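Local coordinates for protein putative oxidoreductase (Magnetospirillum magnetotacticum, PDB 3C1A) that probably binds NAD(P) through a Rossmann fold and catalyses a redox reaction of unspecified substrate, like GFO/IDH/MocA-type oxidoreductases, at residues Asp176-Val180 and Ala220-Leu224; Leu169-Ala174 and Leu311-Ser315; Thr28-Leu32 and Leu280-Arg285; Val121-Val125 and Leu286-Val291; Phe237-Leu243 and Thr254-Gln259. All coordinates share one frame. Residues are numbered along the deposited sequence.

Contact 1 of 5, residues Asp176-Val180 and Ala220-Leu224; sequences DVSMV and AHIRL
I222 lays its side chain over one flank of the helical turn 176-180, touching three of its residues. With chi1 m and chi2 t, its CD1 lies 3.9 Å from V177 CG2 and 3.9 Å from V180 CG2, while its CG2 lies 3.8 Å from D176 CB. Residues 176-180 are helical, V180 N bonding to D176 O at 3.1 Å; residues 220-224 are extended. The two axes run nearly antiparallel, 164° between their directions, and come within 9.8 Å, so the CA atoms pair D176 with I222 at 7.0 Å and V180 with A220 at 7.1 Å. This is helix 168-184 lying against one face of the large mixed beta sheet in the GFO/IDH/MocA C-terminal domain. A220 and I222 point their CB atoms at the helix; H221 and R223 point away, R223 making salt bridges to D208 and E154. At one end V180, chi1 t, sets CG1 3.5 Å from A220 CB. At the other, L224 starts out sideways but brings CD2 to 3.6 Å from D176 OD2. D176 takes chi1 m, and a water bridges its OD2 (2.6 Å) to R223 O (2.7 Å), donating to both. D176 OD1 is hydrogen-bonded to a tetraethylene glycol molecule, probably left from crystallisation.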
# COMPACT_ATOMS: atom_id res chain seq x y z
N ASP A 176 1.16 -5.98 -3.11
CA ASP A 176 2.24 -6.98 -3.16
C ASP A 176 3.41 -6.56 -4.06
O ASP A 176 4.53 -6.92 -3.79
CB ASP A 176 1.67 -8.36 -3.52
CG ASP A 176 0.60 -8.83 -2.52
OD1 ASP A 176 0.73 -8.53 -1.32
OD2 ASP A 176 -0.40 -9.44 -2.93
N VAL A 177 3.17 -5.81 -5.13
CA VAL A 177 4.29 -5.33 -5.92
C VAL A 177 5.22 -4.39 -5.10
O VAL A 177 6.46 -4.53 -5.16
CB VAL A 177 3.82 -4.70 -7.25
CG1 VAL A 177 4.99 -4.07 -7.93
CG2 VAL A 177 3.14 -5.75 -8.09
N SER A 178 4.62 -3.53 -4.26
CA SER A 178 5.37 -2.64 -3.37
C SER A 178 6.31 -3.43 -2.45
O SER A 178 7.45 -3.02 -2.21
CB SER A 178 4.43 -1.76 -2.52
OG SER A 178 3.54 -2.51 -1.72
N MSE A 179 5.82 -4.56 -1.96
CA MSE A 179 6.58 -5.41 -1.05
C MSE A 179 7.78 -6.04 -1.78
O MSE A 179 8.92 -5.96 -1.30
CB MSE A 179 5.64 -6.45 -0.45
CG MSE A 179 6.29 -7.43 0.49
SE MSE A 179 7.05 -8.98 -0.42
CE MSE A 179 5.44 -9.84 -0.90
N VAL A 180 7.54 -6.58 -2.97
CA VAL A 180 8.61 -7.19 -3.76
C VAL A 180 9.71 -6.19 -4.17
O VAL A 180 10.89 -6.43 -3.92
CB VAL A 180 8.04 -7.96 -4.96
CG1 VAL A 180 9.15 -8.56 -5.78
CG2 VAL A 180 7.12 -9.12 -4.47
N ALA A 220 9.89 -13.61 -8.34
CA ALA A 220 8.83 -13.33 -7.37
C ALA A 220 7.55 -13.68 -8.07
O ALA A 220 7.32 -13.24 -9.21
CB ALA A 220 8.82 -11.85 -6.97
N HIS A 221 6.76 -14.55 -7.47
CA HIS A 221 5.43 -14.94 -7.98
C HIS A 221 4.36 -14.42 -7.01
O HIS A 221 4.32 -14.77 -5.81
CB HIS A 221 5.27 -16.45 -8.13
CG HIS A 221 6.28 -17.09 -9.04
ND1 HIS A 221 7.19 -18.03 -8.59
CD2 HIS A 221 6.53 -16.94 -10.36
CE1 HIS A 221 7.96 -18.42 -9.59
NE2 HIS A 221 7.58 -17.78 -10.68
N ILE A 222 3.50 -13.59 -7.55
CA ILE A 222 2.47 -12.93 -6.76
C ILE A 222 1.11 -13.43 -7.20
O ILE A 222 0.67 -13.10 -8.30
CB ILE A 222 2.52 -11.41 -7.00
CG1 ILE A 222 3.84 -10.83 -6.47
CG2 ILE A 222 1.25 -10.69 -6.49
CD1 ILE A 222 4.07 -9.33 -6.93
N ARG A 223 0.45 -14.20 -6.36
CA ARG A 223 -0.88 -14.72 -6.69
C ARG A 223 -2.00 -13.86 -6.07
O ARG A 223 -2.00 -13.58 -4.87
CB ARG A 223 -1.01 -16.18 -6.28
CG ARG A 223 -2.24 -16.88 -6.90
CD ARG A 223 -2.69 -18.08 -6.11
NE ARG A 223 -3.92 -18.63 -6.66
CZ ARG A 223 -4.74 -19.46 -6.00
NH1 ARG A 223 -4.46 -19.87 -4.77
NH2 ARG A 223 -5.84 -19.90 -6.60
N LEU A 224 -2.94 -13.46 -6.94
CA LEU A 224 -4.16 -12.70 -6.62
C LEU A 224 -5.37 -13.49 -7.15
O LEU A 224 -5.48 -13.72 -8.38
CB LEU A 224 -4.15 -11.32 -7.28
CG LEU A 224 -2.84 -10.52 -7.32
CD1 LEU A 224 -2.90 -9.29 -8.26
CD2 LEU A 224 -2.41 -10.13 -5.89
O HOH W 1 -0.37 -11.97 -3.39

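Contact 2 of 5, residues Leu169-Ala174 and Leu311-Ser315; sequences LWDWGA and LGACS
L311 is the knob: its side chain, chi1 m and chi2 t, drops into a hole formed by L169, W170, G173 and A174 on the facing helix. L311 CD1 sits 3.6 Å from W170 CE3 and 3.8 Å from A174 CB, L311 CD2 lies 3.8 Å from L169 CD2, and L311 CB is 3.6 Å from the centroid of the W170 six-membered ring, almost on its normal, a CH-pi contact. Residues 169-174 are helical, and 311-314 end helix 301-314, followed by S315; this C-terminal helix packs on helix 168-184 of the GFO/IDH/MocA C-terminal domain, with the CA atoms of W170 and L311 closest at 6.3 Å. Outward, L169 CD2 meets C314 CB at 4.0 Å, and W170 (chi1 m) brings CZ2 to 3.6 Å from G312 N. At the polar edge S315 OG donates to L311 O at 2.8 Å and accepts a weak hydrogen bond from W170 NE1 at 3.1 Å. One apolar knob thus docks the chain end, and one hydroxyl joins it to the indole.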
# COMPACT_ATOMS: atom_id res chain seq x y z
N LEU A 169 -5.80 -6.66 -10.28
CA LEU A 169 -4.34 -6.60 -10.56
C LEU A 169 -3.77 -5.30 -9.95
O LEU A 169 -2.74 -5.31 -9.28
CB LEU A 169 -4.06 -6.65 -12.08
CG LEU A 169 -2.63 -6.85 -12.60
CD1 LEU A 169 -2.58 -7.92 -13.73
CD2 LEU A 169 -1.99 -5.54 -13.04
N TRP A 170 -4.48 -4.20 -10.15
CA TRP A 170 -4.00 -2.89 -9.69
C TRP A 170 -4.22 -2.74 -8.22
O TRP A 170 -3.29 -2.41 -7.50
CB TRP A 170 -4.72 -1.77 -10.42
CG TRP A 170 -4.16 -1.62 -11.80
CD1 TRP A 170 -4.46 -2.38 -12.89
CD2 TRP A 170 -3.14 -0.72 -12.20
NE1 TRP A 170 -3.71 -1.97 -13.97
CE2 TRP A 170 -2.88 -0.95 -13.57
CE3 TRP A 170 -2.42 0.28 -11.54
CZ2 TRP A 170 -1.95 -0.22 -14.29
CZ3 TRP A 170 -1.48 1.00 -12.26
CH2 TRP A 170 -1.27 0.75 -13.61
N ASP A 171 -5.45 -2.97 -7.80
CA ASP A 171 -5.87 -2.74 -6.42
C ASP A 171 -5.12 -3.67 -5.46
O ASP A 171 -4.40 -3.19 -4.59
CB ASP A 171 -7.39 -2.90 -6.35
CG ASP A 171 -7.98 -2.62 -4.99
OD1 ASP A 171 -7.33 -2.05 -4.08
OD2 ASP A 171 -9.17 -2.98 -4.83
N TRP A 172 -5.26 -4.98 -5.61
CA TRP A 172 -4.52 -5.91 -4.75
C TRP A 172 -3.06 -5.99 -5.16
O TRP A 172 -2.21 -6.10 -4.33
CB TRP A 172 -5.11 -7.32 -4.82
CG TRP A 172 -6.56 -7.45 -4.42
CD1 TRP A 172 -7.49 -6.44 -4.29
CD2 TRP A 172 -7.25 -8.67 -4.13
NE1 TRP A 172 -8.71 -6.97 -3.92
CE2 TRP A 172 -8.59 -8.33 -3.82
CE3 TRP A 172 -6.87 -10.01 -4.07
CZ2 TRP A 172 -9.54 -9.29 -3.47
CZ3 TRP A 172 -7.82 -10.94 -3.74
CH2 TRP A 172 -9.13 -10.59 -3.47
N GLY A 173 -2.77 -5.93 -6.46
CA GLY A 173 -1.39 -6.07 -6.93
C GLY A 173 -0.42 -5.00 -6.43
O GLY A 173 0.72 -5.31 -6.11
N ALA A 174 -0.88 -3.75 -6.35
CA ALA A 174 -0.04 -2.67 -5.86
C ALA A 174 0.42 -3.00 -4.42
O ALA A 174 1.54 -2.70 -4.01
CB ALA A 174 -0.79 -1.28 -5.93
N LEU A 311 2.76 -2.56 -12.76
CA LEU A 311 1.38 -2.98 -12.90
C LEU A 311 0.92 -2.81 -14.34
O LEU A 311 0.24 -3.69 -14.89
CB LEU A 311 0.48 -2.22 -11.95
CG LEU A 311 0.70 -2.62 -10.50
CD1 LEU A 311 -0.12 -1.73 -9.65
CD2 LEU A 311 0.32 -4.10 -10.35
N GLY A 312 1.30 -1.69 -14.96
CA GLY A 312 1.02 -1.45 -16.37
C GLY A 312 1.66 -2.46 -17.31
O GLY A 312 1.05 -2.84 -18.31
N ALA A 313 2.87 -2.93 -16.97
CA ALA A 313 3.54 -4.03 -17.71
C ALA A 313 2.83 -5.39 -17.61
O ALA A 313 3.06 -6.26 -18.44
CB ALA A 313 4.99 -4.17 -17.24
N CYS A 314 1.99 -5.58 -16.60
CA CYS A 314 1.24 -6.83 -16.40
C CYS A 314 -0.18 -6.74 -16.94
O CYS A 314 -0.87 -7.75 -17.03
CB CYS A 314 1.15 -7.13 -14.90
SG CYS A 314 2.70 -7.50 -14.11
N SER A 315 -0.63 -5.54 -17.26
CA SER A 315 -2.00 -5.33 -17.73
C SER A 315 -2.09 -5.70 -19.19
O SER A 315 -3.19 -5.69 -19.77
CB SER A 315 -2.41 -3.86 -17.58
OG SER A 315 -2.18 -3.40 -16.26
OXT SER A 315 -1.06 -5.99 -19.82

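Contact 3 of 5, residues Thr28-Leu32 and Leu280-Arg285; sequences TIAGL and LTRAVR
T28 takes chi1 m, which turns CG2 toward the turn 280-285 and turns OG1 toward L280 and the N24 carbonyl. T28 CG2 lies 3.7 Å from T281 CA and 3.9 Å from V284 CB, and T28 OG1 comes 3.5 Å from L280 CD2. L280, chi1 t and chi2 p, leaves its backbone sideways and folds its tip back toward T28. V284, also chi1 t, points at the partner; its CG1 is 4.1 Å from I29 CG1, I29 being in the mt rotamer. L32, likewise mt, follows the end of the helix and reaches across with its CD1 3.7 Å from R285 N, and its CD2 3.7 Å from R285 CB and 4.1 Å from T281 CG2. R285 leads its guanidinium away to a salt bridge with E277.

The backbones to build are the last turn of helix 25-31, leaving helical geometry at L32, and a regular turn of helix 279-290 with V284 N to L280 O at 3.1 Å and R285 N to T281 O at 2.8 Å. CA pairs are T28-T281 at 5.8 Å, L32-R285 at 6.6 Å and I29-V284 at 7.0 Å. Helix 25-31 follows the first strand of the Rossmann fold, so a late helix of the chain packs on the first beta-alpha unit.

A water donates to T28 OG1 (2.8 Å) and is hydrogen-bonded to T281 OG1 (2.9 Å). T28 thus serves both sides: its methyl packs on the T281 backbone and V284, while its hydroxyl answers N24 O and shares the water.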
# COMPACT_ATOMS: atom_id res chain seq x y z
N THR A 28 -8.13 6.34 12.84
CA THR A 28 -6.68 6.30 13.04
C THR A 28 -6.17 7.68 13.40
O THR A 28 -5.41 7.84 14.37
CB THR A 28 -5.95 5.82 11.76
OG1 THR A 28 -6.41 4.51 11.37
CG2 THR A 28 -4.46 5.78 12.00
N ILE A 29 -6.57 8.71 12.65
CA ILE A 29 -6.11 10.06 12.97
C ILE A 29 -6.61 10.46 14.36
O ILE A 29 -5.89 11.10 15.12
CB ILE A 29 -6.57 11.13 12.00
CG1 ILE A 29 -6.06 10.86 10.57
CG2 ILE A 29 -6.10 12.51 12.49
CD1 ILE A 29 -6.75 11.69 9.54
N ALA A 30 -7.85 10.10 14.68
CA ALA A 30 -8.42 10.46 15.99
C ALA A 30 -7.62 9.91 17.17
O ALA A 30 -7.56 10.54 18.24
CB ALA A 30 -9.88 10.01 16.09
N GLY A 31 -7.02 8.74 16.99
CA GLY A 31 -6.24 8.09 18.05
C GLY A 31 -4.79 8.54 18.18
O GLY A 31 -4.12 8.16 19.14
N LEU A 32 -4.32 9.35 17.24
CA LEU A 32 -2.93 9.83 17.24
C LEU A 32 -2.84 11.08 18.09
O LEU A 32 -3.50 12.07 17.81
CB LEU A 32 -2.44 10.15 15.81
CG LEU A 32 -2.27 9.00 14.81
CD1 LEU A 32 -1.86 9.52 13.43
CD2 LEU A 32 -1.28 7.97 15.29
N LEU A 280 -1.60 0.64 9.72
CA LEU A 280 -2.16 1.94 9.33
C LEU A 280 -1.89 3.00 10.39
O LEU A 280 -1.69 4.17 10.07
CB LEU A 280 -3.65 1.85 9.02
CG LEU A 280 -4.37 3.11 8.58
CD1 LEU A 280 -3.75 3.62 7.31
CD2 LEU A 280 -5.86 2.81 8.39
N THR A 281 -1.92 2.61 11.65
CA THR A 281 -1.57 3.54 12.70
C THR A 281 -0.13 4.01 12.51
O THR A 281 0.14 5.21 12.57
CB THR A 281 -1.80 2.93 14.09
OG1 THR A 281 -3.18 2.58 14.24
CG2 THR A 281 -1.37 3.90 15.15
N ARG A 282 0.77 3.07 12.20
CA ARG A 282 2.16 3.40 11.91
C ARG A 282 2.35 4.32 10.75
O ARG A 282 3.11 5.27 10.85
CB ARG A 282 2.95 2.13 11.65
CG ARG A 282 4.47 2.33 11.61
CD ARG A 282 5.15 1.01 11.89
NE ARG A 282 6.58 1.12 11.70
CZ ARG A 282 7.45 1.28 12.69
NH1 ARG A 282 7.06 1.35 13.96
NH2 ARG A 282 8.74 1.38 12.40
N ALA A 283 1.65 4.04 9.63
CA ALA A 283 1.69 4.89 8.43
C ALA A 283 1.33 6.35 8.69
O ALA A 283 2.08 7.27 8.32
CB ALA A 283 0.77 4.31 7.36
N VAL A 284 0.17 6.56 9.30
CA VAL A 284 -0.31 7.90 9.65
C VAL A 284 0.53 8.56 10.78
O VAL A 284 0.80 9.75 10.76
CB VAL A 284 -1.82 7.84 10.02
CG1 VAL A 284 -2.35 9.22 10.39
CG2 VAL A 284 -2.62 7.24 8.87
N ARG A 285 0.93 7.80 11.79
CA ARG A 285 1.82 8.36 12.83
C ARG A 285 3.14 8.86 12.26
O ARG A 285 3.52 10.00 12.47
CB ARG A 285 2.08 7.33 13.94
CG ARG A 285 2.89 7.88 15.11
CD ARG A 285 3.20 6.84 16.16
NE ARG A 285 3.80 5.65 15.59
CZ ARG A 285 5.09 5.51 15.33
NH1 ARG A 285 5.94 6.49 15.63
NH2 ARG A 285 5.53 4.39 14.79
O HOH W 2 -5.33 2.17 12.36

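Contact 4 of 5, residues Val121-Val125 and Leu286-Val291; sequences VMVWV and LFAGAV
Residues 123-125 are extended and 286-290 helical, their axes almost exactly antiparallel at 173° and 10.5 Å apart at closest approach. M122 CA faces V291 CA at 7.5 Å and W124 CA faces F287 CA at 7.7 Å. M122 and W124 turn their CB atoms toward the helix, V123 turns away. The indole of W124, chi1 m, points across at the helix and abuts it with its six-membered ring: CZ3 is 3.4 Å from F287 N and 3.9 Å from L286 CB, CE3 is 3.7 Å from F287 CB, and CZ2 is 3.7 Å from A290 CB. Its NE1 bonds to E295 O. F287, chi1 t, directs its ring edge at the face of the W124 five-membered ring in a T-shaped pair, centroids 5.7 Å apart and planes at 68°. M122, a selenomethionine, extends with chi1 and chi2 t and chi3 p, so that CE reaches 3.5 Å from F287 CE1 and 4.2 Å from V291 CG2, and SE stands 3.8 Å from A290 CB. F287 also touches L13, A72 and L97 on strands 11-17, 72-76 and 95-99. Helix 279-290, from late in the chain, thus packs on one face of the parallel Rossmann sheet, over edge strand 123-126 and inward to those three strands.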
# COMPACT_ATOMS: atom_id res chain seq x y z
N VAL A 121 7.81 19.17 -2.35
CA VAL A 121 6.75 18.73 -1.42
C VAL A 121 6.86 17.23 -1.10
O VAL A 121 7.09 16.41 -1.98
CB VAL A 121 5.31 19.11 -1.94
CG1 VAL A 121 4.24 18.37 -1.26
CG2 VAL A 121 5.05 20.65 -1.93
N MSE A 122 6.70 16.87 0.17
CA MSE A 122 6.79 15.48 0.58
C MSE A 122 5.51 14.72 0.14
O MSE A 122 4.41 15.15 0.43
CB MSE A 122 6.99 15.43 2.09
CG MSE A 122 7.33 14.09 2.54
SE MSE A 122 7.31 14.12 4.48
CE MSE A 122 5.48 13.89 4.92
N VAL A 123 5.68 13.62 -0.62
CA VAL A 123 4.57 12.76 -1.05
C VAL A 123 4.90 11.32 -0.70
O VAL A 123 5.92 10.78 -1.14
CB VAL A 123 4.26 12.91 -2.59
CG1 VAL A 123 3.09 11.95 -3.07
CG2 VAL A 123 3.95 14.37 -2.87
N TRP A 124 4.08 10.71 0.16
CA TRP A 124 4.22 9.32 0.51
C TRP A 124 3.06 8.59 -0.11
O TRP A 124 1.97 9.14 -0.24
CB TRP A 124 4.15 9.14 2.03
CG TRP A 124 5.35 9.61 2.82
CD1 TRP A 124 6.33 10.44 2.41
CD2 TRP A 124 5.65 9.28 4.18
NE1 TRP A 124 7.25 10.66 3.43
CE2 TRP A 124 6.86 9.94 4.52
CE3 TRP A 124 5.05 8.48 5.13
CZ2 TRP A 124 7.46 9.82 5.77
CZ3 TRP A 124 5.64 8.38 6.39
CH2 TRP A 124 6.83 9.04 6.68
N VAL A 125 3.30 7.34 -0.52
CA VAL A 125 2.21 6.48 -0.95
C VAL A 125 1.91 5.44 0.16
O VAL A 125 2.81 4.84 0.74
CB VAL A 125 2.50 5.80 -2.25
CG1 VAL A 125 1.35 4.86 -2.63
CG2 VAL A 125 2.76 6.88 -3.35
N LEU A 286 3.83 8.00 11.52
CA LEU A 286 5.07 8.39 10.85
C LEU A 286 4.90 9.54 9.88
O LEU A 286 5.69 10.50 9.89
CB LEU A 286 5.68 7.20 10.13
CG LEU A 286 6.23 6.13 11.07
CD1 LEU A 286 6.72 4.94 10.19
CD2 LEU A 286 7.31 6.69 12.00
N PHE A 287 3.87 9.47 9.04
CA PHE A 287 3.62 10.52 8.05
C PHE A 287 3.41 11.84 8.77
O PHE A 287 4.10 12.79 8.49
CB PHE A 287 2.41 10.19 7.16
CG PHE A 287 1.97 11.31 6.30
CD1 PHE A 287 2.68 11.65 5.14
CD2 PHE A 287 0.83 12.05 6.61
CE1 PHE A 287 2.28 12.73 4.34
CE2 PHE A 287 0.40 13.13 5.76
CZ PHE A 287 1.12 13.48 4.68
N ALA A 288 2.52 11.87 9.75
CA ALA A 288 2.25 13.14 10.46
C ALA A 288 3.54 13.66 11.08
O ALA A 288 3.82 14.86 11.06
CB ALA A 288 1.14 13.00 11.48
N GLY A 289 4.36 12.72 11.56
CA GLY A 289 5.65 13.06 12.16
C GLY A 289 6.72 13.60 11.23
O GLY A 289 7.66 14.25 11.69
N ALA A 290 6.58 13.36 9.94
CA ALA A 290 7.53 13.83 8.98
C ALA A 290 7.11 15.15 8.33
O ALA A 290 7.89 15.78 7.61
CB ALA A 290 7.79 12.75 7.99
N VAL A 291 5.89 15.63 8.59
CA VAL A 291 5.33 16.73 7.80
C VAL A 291 6.23 17.98 7.98
O VAL A 291 6.58 18.63 7.00
CB VAL A 291 3.82 17.01 8.17
CG1 VAL A 291 3.38 18.41 7.71
CG2 VAL A 291 2.89 15.93 7.55

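Contact 5 of 5, residues Phe237-Leu243 and Thr254-Gln259; sequences FGEAGTL and TLHPPQ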
# COMPACT_ATOMS: atom_id res chain seq x y z
N PHE A 237 12.35 -17.10 0.31
CA PHE A 237 13.14 -18.33 0.35
C PHE A 237 14.59 -17.95 0.15
O PHE A 237 14.96 -17.33 -0.84
CB PHE A 237 12.71 -19.33 -0.75
CG PHE A 237 11.26 -19.75 -0.67
CD1 PHE A 237 10.87 -20.85 0.07
CD2 PHE A 237 10.29 -19.04 -1.37
CE1 PHE A 237 9.55 -21.23 0.14
CE2 PHE A 237 8.96 -19.42 -1.31
CZ PHE A 237 8.58 -20.50 -0.54
N GLY A 238 15.43 -18.35 1.08
CA GLY A 238 16.87 -18.14 0.91
C GLY A 238 17.64 -19.42 0.96
O GLY A 238 17.08 -20.51 1.18
N GLU A 239 18.96 -19.31 0.83
CA GLU A 239 19.84 -20.48 0.86
C GLU A 239 19.83 -21.23 2.20
O GLU A 239 20.12 -22.43 2.26
CB GLU A 239 21.27 -20.07 0.59
CG GLU A 239 21.55 -19.59 -0.78
CD GLU A 239 23.00 -19.28 -0.99
OE1 GLU A 239 23.73 -19.13 0.02
OE2 GLU A 239 23.39 -19.15 -2.17
N ALA A 240 19.56 -20.51 3.28
CA ALA A 240 19.75 -21.03 4.64
C ALA A 240 18.49 -21.08 5.48
O ALA A 240 18.53 -21.62 6.57
CB ALA A 240 20.84 -20.21 5.35
N GLY A 241 17.38 -20.57 4.97
CA GLY A 241 16.12 -20.49 5.70
C GLY A 241 15.04 -19.87 4.82
O GLY A 241 15.30 -19.52 3.69
N THR A 242 13.82 -19.84 5.32
CA THR A 242 12.67 -19.29 4.61
C THR A 242 11.93 -18.43 5.63
O THR A 242 11.70 -18.88 6.75
CB THR A 242 11.75 -20.43 4.11
OG1 THR A 242 12.50 -21.35 3.28
CG2 THR A 242 10.55 -19.86 3.33
N LEU A 243 11.61 -17.19 5.27
CA LEU A 243 10.81 -16.32 6.14
C LEU A 243 9.42 -16.23 5.57
O LEU A 243 9.26 -15.98 4.37
CB LEU A 243 11.43 -14.93 6.23
CG LEU A 243 12.72 -14.91 7.03
CD1 LEU A 243 13.56 -13.70 6.76
CD2 LEU A 243 12.34 -15.03 8.53
N THR A 254 7.53 -16.14 10.91
CA THR A 254 8.12 -17.44 11.28
C THR A 254 9.36 -17.75 10.43
O THR A 254 9.39 -17.49 9.20
CB THR A 254 7.11 -18.59 11.12
OG1 THR A 254 6.55 -18.58 9.81
CG2 THR A 254 6.00 -18.45 12.09
N LEU A 255 10.38 -18.30 11.11
CA LEU A 255 11.56 -18.85 10.46
C LEU A 255 11.44 -20.35 10.23
O LEU A 255 11.09 -21.12 11.15
CB LEU A 255 12.83 -18.53 11.25
CG LEU A 255 14.14 -18.96 10.57
CD1 LEU A 255 14.35 -18.27 9.24
CD2 LEU A 255 15.30 -18.67 11.51
N HIS A 256 11.69 -20.76 9.00
CA HIS A 256 11.58 -22.17 8.60
C HIS A 256 12.87 -22.62 7.94
O HIS A 256 13.68 -21.80 7.56
CB HIS A 256 10.44 -22.34 7.62
CG HIS A 256 9.11 -22.01 8.20
ND1 HIS A 256 8.24 -22.98 8.65
CD2 HIS A 256 8.51 -20.83 8.44
CE1 HIS A 256 7.15 -22.40 9.11
NE2 HIS A 256 7.29 -21.09 9.01
N PRO A 257 13.06 -23.95 7.81
CA PRO A 257 14.25 -24.40 7.09
C PRO A 257 14.34 -23.96 5.65
O PRO A 257 13.35 -23.56 5.06
CB PRO A 257 14.14 -25.93 7.17
CG PRO A 257 13.28 -26.18 8.40
CD PRO A 257 12.28 -25.07 8.36
N PRO A 258 15.53 -24.06 5.07
CA PRO A 258 15.68 -23.79 3.64
C PRO A 258 14.91 -24.76 2.74
O PRO A 258 14.58 -25.90 3.11
CB PRO A 258 17.18 -23.89 3.42
CG PRO A 258 17.69 -24.79 4.52
CD PRO A 258 16.79 -24.48 5.69
N GLN A 259 14.61 -24.31 1.53
CA GLN A 259 14.01 -25.17 0.54
C GLN A 259 14.73 -25.00 -0.78
O GLN A 259 15.47 -24.02 -0.98
CB GLN A 259 12.56 -24.81 0.35
CG GLN A 259 11.81 -24.67 1.65
CD GLN A 259 10.33 -24.77 1.45
OE1 GLN A 259 9.85 -24.57 0.33
NE2 GLN A 259 9.59 -25.11 2.51
O HOH W 3 14.35 -21.49 1.30
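Two backbone hydrogen bonds make T242 and H256 an antiparallel hydrogen-bonded pair: T242 N to H256 O at 3.0 Å and H256 N to T242 O at 2.9 Å. T242 OG1 adds a third, donating to P257 O at 3.0 Å. The same hydroxyl accepts from a water (2.7 Å) that also donates to G238 O (2.9 Å) and accepts from Q259 N (2.8 Å), tying G238 and T242 to the Q259 backbone. T254 OG1 and H256 NE2 share a hydrogen bond of 2.7 Å, and G238 N to G241 O, 2.9 Å, closes the 238-241 turn. P258 lies against that turn, its CB 3.5 Å from E239 O; L243 and L255 form the non-hydrogen-bonded pair, L243 CD2 3.9 Å from L255 CD1. Strands 242-246 and 254-256 form a beta hairpin near one end of the large mixed sheet, beside strand 270-271. P258 has no amide hydrogen to continue the ladder beyond H256; there the T242 hydroxyl and a water make the links.

How the contacts relate
Contacts 1 and 2 share helix 168-184 and touch, L224 CD1 lying 3.8 Å from G173 CA: the helix meets strand 218-225 on one flank and helix 301-314 on an adjacent one. Contacts 3 and 4 likewise share helix 279-290, which meets helix 25-31 in one and strand 123-126 in the other, on the opposite side of the chain's centre from contacts 1 and 2. Contacts 1, 2 and 4 are buried and mostly apolar; contact 3 is partly buried, with a water bridging two threonines. Contact 5, centred about 25 Å from the chain's centre, depends instead on backbone pairing, though it belongs to the same sheet as contact 1.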